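Local coordinates for NAD-dependent aldehyde dehydrogenase (Burkholderia multivorans, PDB 5UJU), which probably catalyses the NAD-dependent oxidation of aldehydes to carboxylic acids, at residues I137-T145 with G242-T250; W119-L130 with Y222-G232. All coordinates share one frame; numbering follows the deposited sequence.

Both contacts are buried and pack helices of the N-terminal half in an antiparallel sense, without a hydrogen bond between their segments. Contact 1 joins the helix 134-145 to the start of the helix 245-260; contact 2 joins the preceding helix 97-132 to the greater part of the helix 217-230 and the turn that ends it. Their centres lie about 19 Å apart, and they meet where Thr250 OG1 and Tyr222 OH probably hydrogen-bond and Leu130 packs against Thr250. Their chemistry differs: hydroxyl-bearing residues lie against a proline and a turn in contact 1, whereas aromatic rings and branched aliphatic chains fill contact 2, which also includes a glycine-terminated helix end.

Contact 1: residues I137-T145 with G242-T250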
loop_
_atom_site.group_PDB
_atom_site.type_symbol
_atom_site.label_atom_id
_atom_site.label_comp_id
_atom_site.label_asym_id
_atom_site.label_seq_id
_atom_site.Cartn_x
_atom_site.Cartn_y
_atom_site.Cartn_z
ATOM N N ILE A 137 17.521 23.289 15.647
ATOM C CA ILE A 137 16.280 23.022 14.927
ATOM C C ILE A 137 15.084 23.684 15.629
ATOM O O ILE A 137 14.187 24.233 14.976
ATOM C CB ILE A 137 16.100 21.502 14.771
ATOM C CG1 ILE A 137 17.185 20.943 13.832
ATOM C CG2 ILE A 137 14.711 21.152 14.245
ATOM C CD1 ILE A 137 17.237 19.422 13.770
ATOM N N ALA A 138 15.065 23.678 16.960
ATOM C CA ALA A 138 13.945 24.304 17.668
ATOM C C ALA A 138 13.812 25.778 17.303
ATOM O O ALA A 138 12.712 26.260 17.000
ATOM C CB ALA A 138 14.114 24.140 19.175
ATOM N N TYR A 139 14.925 26.516 17.325
ATOM C CA TYR A 139 14.871 27.931 16.964
ATOM C C TYR A 139 14.436 28.134 15.515
ATOM O O TYR A 139 13.692 29.076 15.211
ATOM C CB TYR A 139 16.224 28.597 17.228
ATOM C CG TYR A 139 16.432 28.893 18.697
ATOM C CD1 TYR A 139 15.665 29.859 19.334
ATOM C CD2 TYR A 139 17.396 28.220 19.443
ATOM C CE1 TYR A 139 15.834 30.143 20.678
ATOM C CE2 TYR A 139 17.580 28.501 20.793
ATOM C CZ TYR A 139 16.791 29.464 21.404
ATOM O OH TYR A 139 16.952 29.759 22.741
ATOM N N SER A 140 14.871 27.262 14.607
ATOM C CA SER A 140 14.461 27.425 13.217
ATOM C C SER A 140 12.969 27.173 13.036
ATOM O O SER A 140 12.338 27.795 12.174
ATOM C CB SER A 140 15.262 26.490 12.309
ATOM O OG SER A 140 14.862 25.136 12.449
ATOM N N VAL A 141 12.399 26.258 13.822
ATOM C CA VAL A 141 10.961 26.011 13.774
ATOM C C VAL A 141 10.198 27.186 14.382
ATOM O O VAL A 141 9.195 27.655 13.821
ATOM C CB VAL A 141 10.650 24.673 14.476
ATOM C CG1 VAL A 141 9.152 24.545 14.838
ATOM C CG2 VAL A 141 11.114 23.499 13.584
ATOM N N MET A 142 10.684 27.696 15.517
ATOM C CA MET A 142 10.048 28.828 16.179
ATOM C C MET A 142 9.924 30.016 15.235
ATOM O O MET A 142 8.849 30.609 15.108
ATOM C CB MET A 142 10.849 29.210 17.427
ATOM C CG MET A 142 10.344 30.445 18.166
ATOM S SD MET A 142 11.308 30.821 19.645
ATOM C CE MET A 142 10.589 32.403 20.088
ATOM N N HIS A 143 11.004 30.355 14.528
ATOM C CA HIS A 143 10.995 31.549 13.698
ATOM C C HIS A 143 10.592 31.278 12.259
ATOM O O HIS A 143 10.781 32.144 11.402
ATOM C CB HIS A 143 12.347 32.259 13.780
ATOM C CG HIS A 143 12.577 32.888 15.117
ATOM N ND1 HIS A 143 11.884 34.004 15.535
ATOM C CD2 HIS A 143 13.360 32.519 16.160
ATOM C CE1 HIS A 143 12.263 34.322 16.759
ATOM N NE2 HIS A 143 13.155 33.435 17.163
ATOM N N THR A 144 10.002 30.125 11.980
ATOM C CA THR A 144 9.268 29.991 10.730
ATOM C C THR A 144 7.802 29.673 10.950
ATOM O O THR A 144 6.947 30.256 10.283
ATOM C CB THR A 144 9.881 28.906 9.813
ATOM O OG1 THR A 144 10.023 27.673 10.528
ATOM C CG2 THR A 144 11.228 29.353 9.308
ATOM N N THR A 145 7.493 28.773 11.884
ATOM C CA THR A 145 6.120 28.340 12.119
ATOM C C THR A 145 5.386 29.193 13.140
ATOM O O THR A 145 4.151 29.184 13.153
ATOM C CB THR A 145 6.091 26.889 12.605
ATOM O OG1 THR A 145 6.597 26.828 13.949
ATOM C CG2 THR A 145 6.946 26.013 11.699
ATOM N N GLY A 242 7.323 28.905 3.418
ATOM C CA GLY A 242 7.355 29.617 4.683
ATOM C C GLY A 242 8.106 28.921 5.805
ATOM O O GLY A 242 8.276 29.510 6.878
ATOM N N ALA A 243 8.573 27.683 5.590
ATOM C CA ALA A 243 9.262 26.921 6.639
ATOM C C ALA A 243 10.324 26.036 5.989
ATOM O O ALA A 243 10.227 24.811 6.006
ATOM C CB ALA A 243 8.300 26.063 7.461
ATOM N N ILE A 244 11.348 26.664 5.413
ATOM C CA ILE A 244 12.432 25.922 4.761
ATOM C C ILE A 244 13.523 25.532 5.748
ATOM O O ILE A 244 13.976 24.388 5.764
ATOM C CB ILE A 244 13.022 26.746 3.600
ATOM C CG1 ILE A 244 11.952 27.056 2.552
ATOM C CG2 ILE A 244 14.223 25.998 2.968
ATOM C CD1 ILE A 244 12.341 28.223 1.635
ATOM N N LEU A 245 13.958 26.480 6.573
ATOM C CA LEU A 245 15.146 26.293 7.403
ATOM C C LEU A 245 15.146 24.999 8.204
ATOM O O LEU A 245 16.191 24.325 8.225
ATOM C CB LEU A 245 15.335 27.502 8.333
ATOM C CG LEU A 245 16.679 27.488 9.083
ATOM C CD1 LEU A 245 17.848 27.420 8.078
ATOM C CD2 LEU A 245 16.862 28.680 10.029
ATOM N N PRO A 246 14.057 24.597 8.884
ATOM C CA PRO A 246 14.112 23.325 9.628
ATOM C C PRO A 246 14.443 22.129 8.754
ATOM O O PRO A 246 15.159 21.229 9.208
ATOM C CB PRO A 246 12.701 23.210 10.254
ATOM C CG PRO A 246 12.221 24.608 10.345
ATOM C CD PRO A 246 12.783 25.309 9.135
ATOM N N LEU A 247 13.927 22.077 7.520
ATOM C CA LEU A 247 14.258 20.964 6.645
ATOM C C LEU A 247 15.597 21.159 5.940
ATOM O O LEU A 247 16.237 20.172 5.583
ATOM C CB LEU A 247 13.150 20.746 5.623
ATOM C CG LEU A 247 11.908 20.152 6.306
ATOM C CD1 LEU A 247 10.706 20.257 5.386
ATOM C CD2 LEU A 247 12.157 18.691 6.733
ATOM N N ALA A 248 16.036 22.404 5.739
ATOM C CA ALA A 248 17.375 22.631 5.188
ATOM C C ALA A 248 18.448 22.130 6.145
ATOM O O ALA A 248 19.401 21.457 5.728
ATOM C CB ALA A 248 17.585 24.115 4.894
ATOM N N ILE A 249 18.300 22.443 7.438
ATOM C CA ILE A 249 19.191 21.894 8.459
ATOM C C ILE A 249 19.152 20.372 8.423
ATOM O O ILE A 249 20.195 19.710 8.491
ATOM C CB ILE A 249 18.803 22.429 9.853
ATOM C CG1 ILE A 249 19.013 23.935 9.949
ATOM C CG2 ILE A 249 19.571 21.706 10.951
ATOM C CD1 ILE A 249 18.358 24.532 11.194
ATOM N N THR A 250 17.942 19.799 8.312
ATOM C CA THR A 250 17.784 18.347 8.265
ATOM C C THR A 250 18.516 17.743 7.064
ATOM O O THR A 250 19.242 16.746 7.190
ATOM C CB THR A 250 16.293 17.988 8.212
ATOM O OG1 THR A 250 15.611 18.505 9.373
ATOM C CG2 THR A 250 16.135 16.485 8.195
#
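Gly242 meets Thr144 through its backbone: the carbonyl O of Gly242 lies 3.4 Å from Thr144 CB, a van der Waals approach. Ala243 continues the contact, with its CA beside Thr144 CB and its methyl near Thr144 OG1. The following turn is tied down from outside, since Glu80 accepts hydrogen bonds from the backbone N of both Ile244 and Leu245. Leu245 lays CD2 3.5 Å from Ser140 CB. Pro246 is the centre of the contact. Its CG is 3.4 Å from Ser140 OG and 3.6 Å from Val141 CG2, while Thr144 OG1 approaches the same Pro246 CG at 3.8 Å. Pro217 and Thr218 of the helix 217-230 also touch Pro246. Both hydroxyls beside this apolar ring are turned back to their own helix: Ser140 OG donates to Ile137 O, and Thr144 OG1 donates to Ser140 O at 2.8 Å, in the carbonyl plane on a lone pair. Each oxygen sits between its residue's N and carbonyl carbon (chi1 73° in Ser140, 53° in Thr144), a position that brings it to the preceding turn. One helical turn after Leu245, Ile249 spans two residues, CD1 packing against Ser140 CB and OG and CG2 lying 3.8 Å from Ile137 CG1, where the two isoleucines cross obliquely. The axes run 8.8 Å apart at 153°, so this is antiparallel helix packing that sets the helix 134-145 against the N-terminal part of the helix 245-260 and the loop leading into it, which follow strand 234-238 in the Rossmann-like NAD-binding domain of the aldehyde dehydrogenase fold.

Contact 2: residues W119-L130 with Y222-G232; sequences WIGVSLEILARL and YPGLFADLATG
The helices 119-130 and 222-230 run antiparallel, their axes 8.9 Å apart at 146°, and their backbones come nearest where Trp119 CA lies 4.7 Å from Ala230 CA. Here the indole of Trp119 covers the helix end: Gly232 CA sits 3.4 Å from the centroid of its five-membered ring, a CH-pi contact over the face, and Thr231 C lies over the same face toward the rim. The indole NE1 is hydrogen-bonded to Trp111 O. Ser123 OG, beside Leu229 CB, donates to Trp119 O, which also accepts from Ser123 N on the other face of its plane. Phe226 enters as a knob among Ser123, Ile126, Leu127 and Leu130. Leu127 CD2 lies over one face of its ring, 3.9 Å from the centroid; Ile126 CG2 meets the ring edge, 3.7 Å from Phe226 CZ. Leu130 CD1 touches Phe226 CZ and Tyr222 OH, whose polar partner is Thr250. Ile120 CD1 closes on Ala230 CB at 3.7 Å. This is an antiparallel helix pair with one knob-into-hole contact, Phe226, finished by a Schellman motif in which Gly232, with positive phi, is the C' residue and leads into strand 234-238.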
loop_
_atom_site.group_PDB
_atom_site.type_symbol
_atom_site.label_atom_id
_atom_site.label_comp_id
_atom_site.label_asym_id
_atom_site.label_seq_id
_atom_site.Cartn_x
_atom_site.Cartn_y
_atom_site.Cartn_z
ATOM N N TRP A 119 20.672 1.265 4.688
ATOM C CA TRP A 119 19.562 2.223 4.701
ATOM C C TRP A 119 19.116 2.507 6.124
ATOM O O TRP A 119 18.924 3.669 6.507
ATOM C CB TRP A 119 18.382 1.717 3.873
ATOM C CG TRP A 119 18.745 1.209 2.531
ATOM C CD1 TRP A 119 19.826 1.569 1.764
ATOM C CD2 TRP A 119 18.045 0.206 1.796
ATOM N NE1 TRP A 119 19.825 0.857 0.585
ATOM C CE2 TRP A 119 18.744 0.008 0.584
ATOM C CE3 TRP A 119 16.880 -0.538 2.039
ATOM C CZ2 TRP A 119 18.325 -0.915 -0.371
ATOM C CZ3 TRP A 119 16.462 -1.453 1.079
ATOM C CH2 TRP A 119 17.180 -1.628 -0.108
ATOM N N ILE A 120 18.974 1.450 6.927
ATOM C CA ILE A 120 18.533 1.608 8.314
ATOM C C ILE A 120 19.633 2.255 9.148
ATOM O O ILE A 120 19.387 3.190 9.917
ATOM C CB ILE A 120 18.111 0.241 8.898
ATOM C CG1 ILE A 120 17.015 -0.440 8.045
ATOM C CG2 ILE A 120 17.680 0.376 10.362
ATOM C CD1 ILE A 120 15.721 0.298 7.962
ATOM N N GLY A 121 20.871 1.769 9.005
ATOM C CA GLY A 121 21.950 2.317 9.811
ATOM C C GLY A 121 22.171 3.794 9.552
ATOM O O GLY A 121 22.277 4.598 10.487
ATOM N N VAL A 122 22.226 4.178 8.273
ATOM C CA VAL A 122 22.398 5.590 7.943
ATOM C C VAL A 122 21.223 6.406 8.487
ATOM O O VAL A 122 21.403 7.502 9.036
ATOM C CB VAL A 122 22.570 5.760 6.420
ATOM C CG1 VAL A 122 22.311 7.203 5.986
ATOM C CG2 VAL A 122 23.978 5.308 5.977
ATOM N N SER A 123 20.005 5.892 8.340
ATOM C CA SER A 123 18.842 6.607 8.875
ATOM C C SER A 123 18.958 6.813 10.382
ATOM O O SER A 123 18.694 7.909 10.891
ATOM C CB SER A 123 17.552 5.869 8.523
ATOM O OG SER A 123 17.299 5.971 7.133
ATOM N N LEU A 124 19.356 5.772 11.115
ATOM C CA LEU A 124 19.423 5.895 12.568
ATOM C C LEU A 124 20.527 6.845 12.994
ATOM O O LEU A 124 20.385 7.557 13.997
ATOM C CB LEU A 124 19.625 4.525 13.213
ATOM C CG LEU A 124 18.506 3.526 12.910
ATOM C CD1 LEU A 124 18.848 2.100 13.389
ATOM C CD2 LEU A 124 17.190 4.011 13.492
ATOM N N GLU A 125 21.630 6.871 12.248
ATOM C CA GLU A 125 22.705 7.806 12.551
ATOM C C GLU A 125 22.279 9.240 12.279
ATOM O O GLU A 125 22.599 10.144 13.062
ATOM C CB GLU A 125 23.956 7.439 11.751
ATOM C CG GLU A 125 25.103 8.435 11.873
ATOM C CD GLU A 125 25.720 8.516 13.268
ATOM O OE1 GLU A 125 25.556 7.573 14.076
ATOM O OE2 GLU A 125 26.383 9.539 13.548
ATOM N N ILE A 126 21.572 9.474 11.170
ATOM C CA ILE A 126 21.041 10.807 10.907
ATOM C C ILE A 126 20.164 11.260 12.077
ATOM O O ILE A 126 20.298 12.383 12.574
ATOM C CB ILE A 126 20.262 10.836 9.580
ATOM C CG1 ILE A 126 21.195 10.568 8.381
ATOM C CG2 ILE A 126 19.477 12.159 9.452
ATOM C CD1 ILE A 126 20.459 10.321 7.070
ATOM N N LEU A 127 19.276 10.374 12.553
ATOM C CA LEU A 127 18.382 10.715 13.668
ATOM C C LEU A 127 19.160 11.061 14.935
ATOM O O LEU A 127 18.794 11.993 15.662
ATOM C CB LEU A 127 17.399 9.570 13.931
ATOM C CG LEU A 127 16.379 9.389 12.796
ATOM C CD1 LEU A 127 15.388 8.274 13.080
ATOM C CD2 LEU A 127 15.660 10.699 12.601
ATOM N N ALA A 128 20.241 10.325 15.211
ATOM C CA ALA A 128 21.066 10.641 16.367
ATOM C C ALA A 128 21.627 12.050 16.257
ATOM O O ALA A 128 21.620 12.807 17.232
ATOM C CB ALA A 128 22.204 9.618 16.496
ATOM N N ARG A 129 22.090 12.430 15.063
ATOM C CA ARG A 129 22.659 13.761 14.884
ATOM C C ARG A 129 21.575 14.833 14.893
ATOM O O ARG A 129 21.807 15.951 15.365
ATOM C CB ARG A 129 23.465 13.813 13.590
ATOM C CG ARG A 129 24.592 12.776 13.543
ATOM C CD ARG A 129 25.665 13.125 12.525
ATOM N NE ARG A 129 26.649 12.050 12.400
ATOM C CZ ARG A 129 27.678 12.070 11.560
ATOM N NH1 ARG A 129 27.878 13.121 10.765
ATOM N NH2 ARG A 129 28.509 11.042 11.518
ATOM N N LEU A 130 20.402 14.525 14.359
ATOM C CA LEU A 130 19.313 15.488 14.443
ATOM C C LEU A 130 18.963 15.773 15.898
ATOM O O LEU A 130 18.773 16.934 16.276
ATOM C CB LEU A 130 18.100 14.976 13.677
ATOM C CG LEU A 130 18.222 14.880 12.154
ATOM C CD1 LEU A 130 16.961 14.233 11.603
ATOM C CD2 LEU A 130 18.410 16.261 11.562
ATOM N N TYR A 222 9.202 14.431 8.502
ATOM C CA TYR A 222 10.130 13.335 8.789
ATOM C C TYR A 222 9.591 11.950 8.467
ATOM O O TYR A 222 10.380 11.125 7.971
ATOM C CB TYR A 222 10.574 13.358 10.255
ATOM C CG TYR A 222 11.651 14.358 10.554
ATOM C CD1 TYR A 222 12.050 15.287 9.606
ATOM C CD2 TYR A 222 12.261 14.383 11.797
ATOM C CE1 TYR A 222 13.045 16.230 9.899
ATOM C CE2 TYR A 222 13.238 15.300 12.089
ATOM C CZ TYR A 222 13.633 16.212 11.141
ATOM O OH TYR A 222 14.616 17.117 11.454
ATOM N N PRO A 223 8.325 11.594 8.766
ATOM C CA PRO A 223 7.899 10.207 8.499
ATOM C C PRO A 223 8.076 9.787 7.048
ATOM O O PRO A 223 8.579 8.688 6.792
ATOM C CB PRO A 223 6.423 10.202 8.935
ATOM C CG PRO A 223 6.364 11.243 10.020
ATOM C CD PRO A 223 7.285 12.340 9.508
ATOM N N GLY A 224 7.695 10.629 6.087
ATOM C CA GLY A 224 7.906 10.281 4.690
ATOM C C GLY A 224 9.375 10.268 4.296
ATOM O O GLY A 224 9.821 9.379 3.565
ATOM N N LEU A 225 10.145 11.248 4.776
ATOM C CA LEU A 225 11.562 11.331 4.430
ATOM C C LEU A 225 12.317 10.079 4.866
ATOM O O LEU A 225 13.062 9.479 4.083
ATOM C CB LEU A 225 12.169 12.582 5.062
ATOM C CG LEU A 225 13.696 12.728 5.174
ATOM C CD1 LEU A 225 14.374 12.661 3.802
ATOM C CD2 LEU A 225 14.039 14.040 5.887
ATOM N N PHE A 226 12.114 9.655 6.112
ATOM C CA PHE A 226 12.861 8.532 6.652
ATOM C C PHE A 226 12.267 7.184 6.266
ATOM O O PHE A 226 13.011 6.204 6.178
ATOM C CB PHE A 226 12.981 8.696 8.171
ATOM C CG PHE A 226 13.965 9.756 8.546
ATOM C CD1 PHE A 226 15.326 9.472 8.564
ATOM C CD2 PHE A 226 13.553 11.060 8.773
ATOM C CE1 PHE A 226 16.254 10.457 8.861
ATOM C CE2 PHE A 226 14.479 12.051 9.070
ATOM C CZ PHE A 226 15.836 11.745 9.114
ATOM N N ALA A 227 10.954 7.099 6.013
ATOM C CA ALA A 227 10.431 5.898 5.365
ATOM C C ALA A 227 11.064 5.702 3.986
ATOM O O ALA A 227 11.341 4.566 3.571
ATOM C CB ALA A 227 8.910 5.983 5.239
ATOM N N ASP A 228 11.234 6.798 3.239
ATOM C CA ASP A 228 11.891 6.739 1.939
ATOM C C ASP A 228 13.329 6.247 2.091
ATOM O O ASP A 228 13.741 5.293 1.426
ATOM C CB ASP A 228 11.867 8.118 1.273
ATOM C CG ASP A 228 10.539 8.454 0.585
ATOM O OD1 ASP A 228 9.681 7.565 0.437
ATOM O OD2 ASP A 228 10.367 9.634 0.178
ATOM N N LEU A 229 14.097 6.882 2.986
ATOM C CA LEU A 229 15.516 6.555 3.136
ATOM C C LEU A 229 15.714 5.139 3.652
ATOM O O LEU A 229 16.564 4.403 3.144
ATOM C CB LEU A 229 16.192 7.554 4.079
ATOM C CG LEU A 229 16.527 8.929 3.521
ATOM C CD1 LEU A 229 17.079 9.805 4.654
ATOM C CD2 LEU A 229 17.541 8.790 2.363
ATOM N N ALA A 230 14.922 4.738 4.653
ATOM C CA ALA A 230 15.035 3.416 5.256
ATOM C C ALA A 230 14.681 2.297 4.284
ATOM O O ALA A 230 14.961 1.129 4.570
ATOM C CB ALA A 230 14.138 3.319 6.501
ATOM N N THR A 231 14.014 2.606 3.177
ATOM C CA THR A 231 13.748 1.590 2.168
ATOM C C THR A 231 14.602 1.809 0.920
ATOM O O THR A 231 14.272 1.294 -0.153
ATOM C CB THR A 231 12.254 1.553 1.824
ATOM O OG1 THR A 231 11.819 2.865 1.449
ATOM C CG2 THR A 231 11.435 1.072 3.053
ATOM N N GLY A 232 15.681 2.585 1.038
ATOM C CA GLY A 232 16.677 2.663 -0.020
ATOM C C GLY A 232 16.387 3.652 -1.120
ATOM O O GLY A 232 17.107 3.671 -2.122
#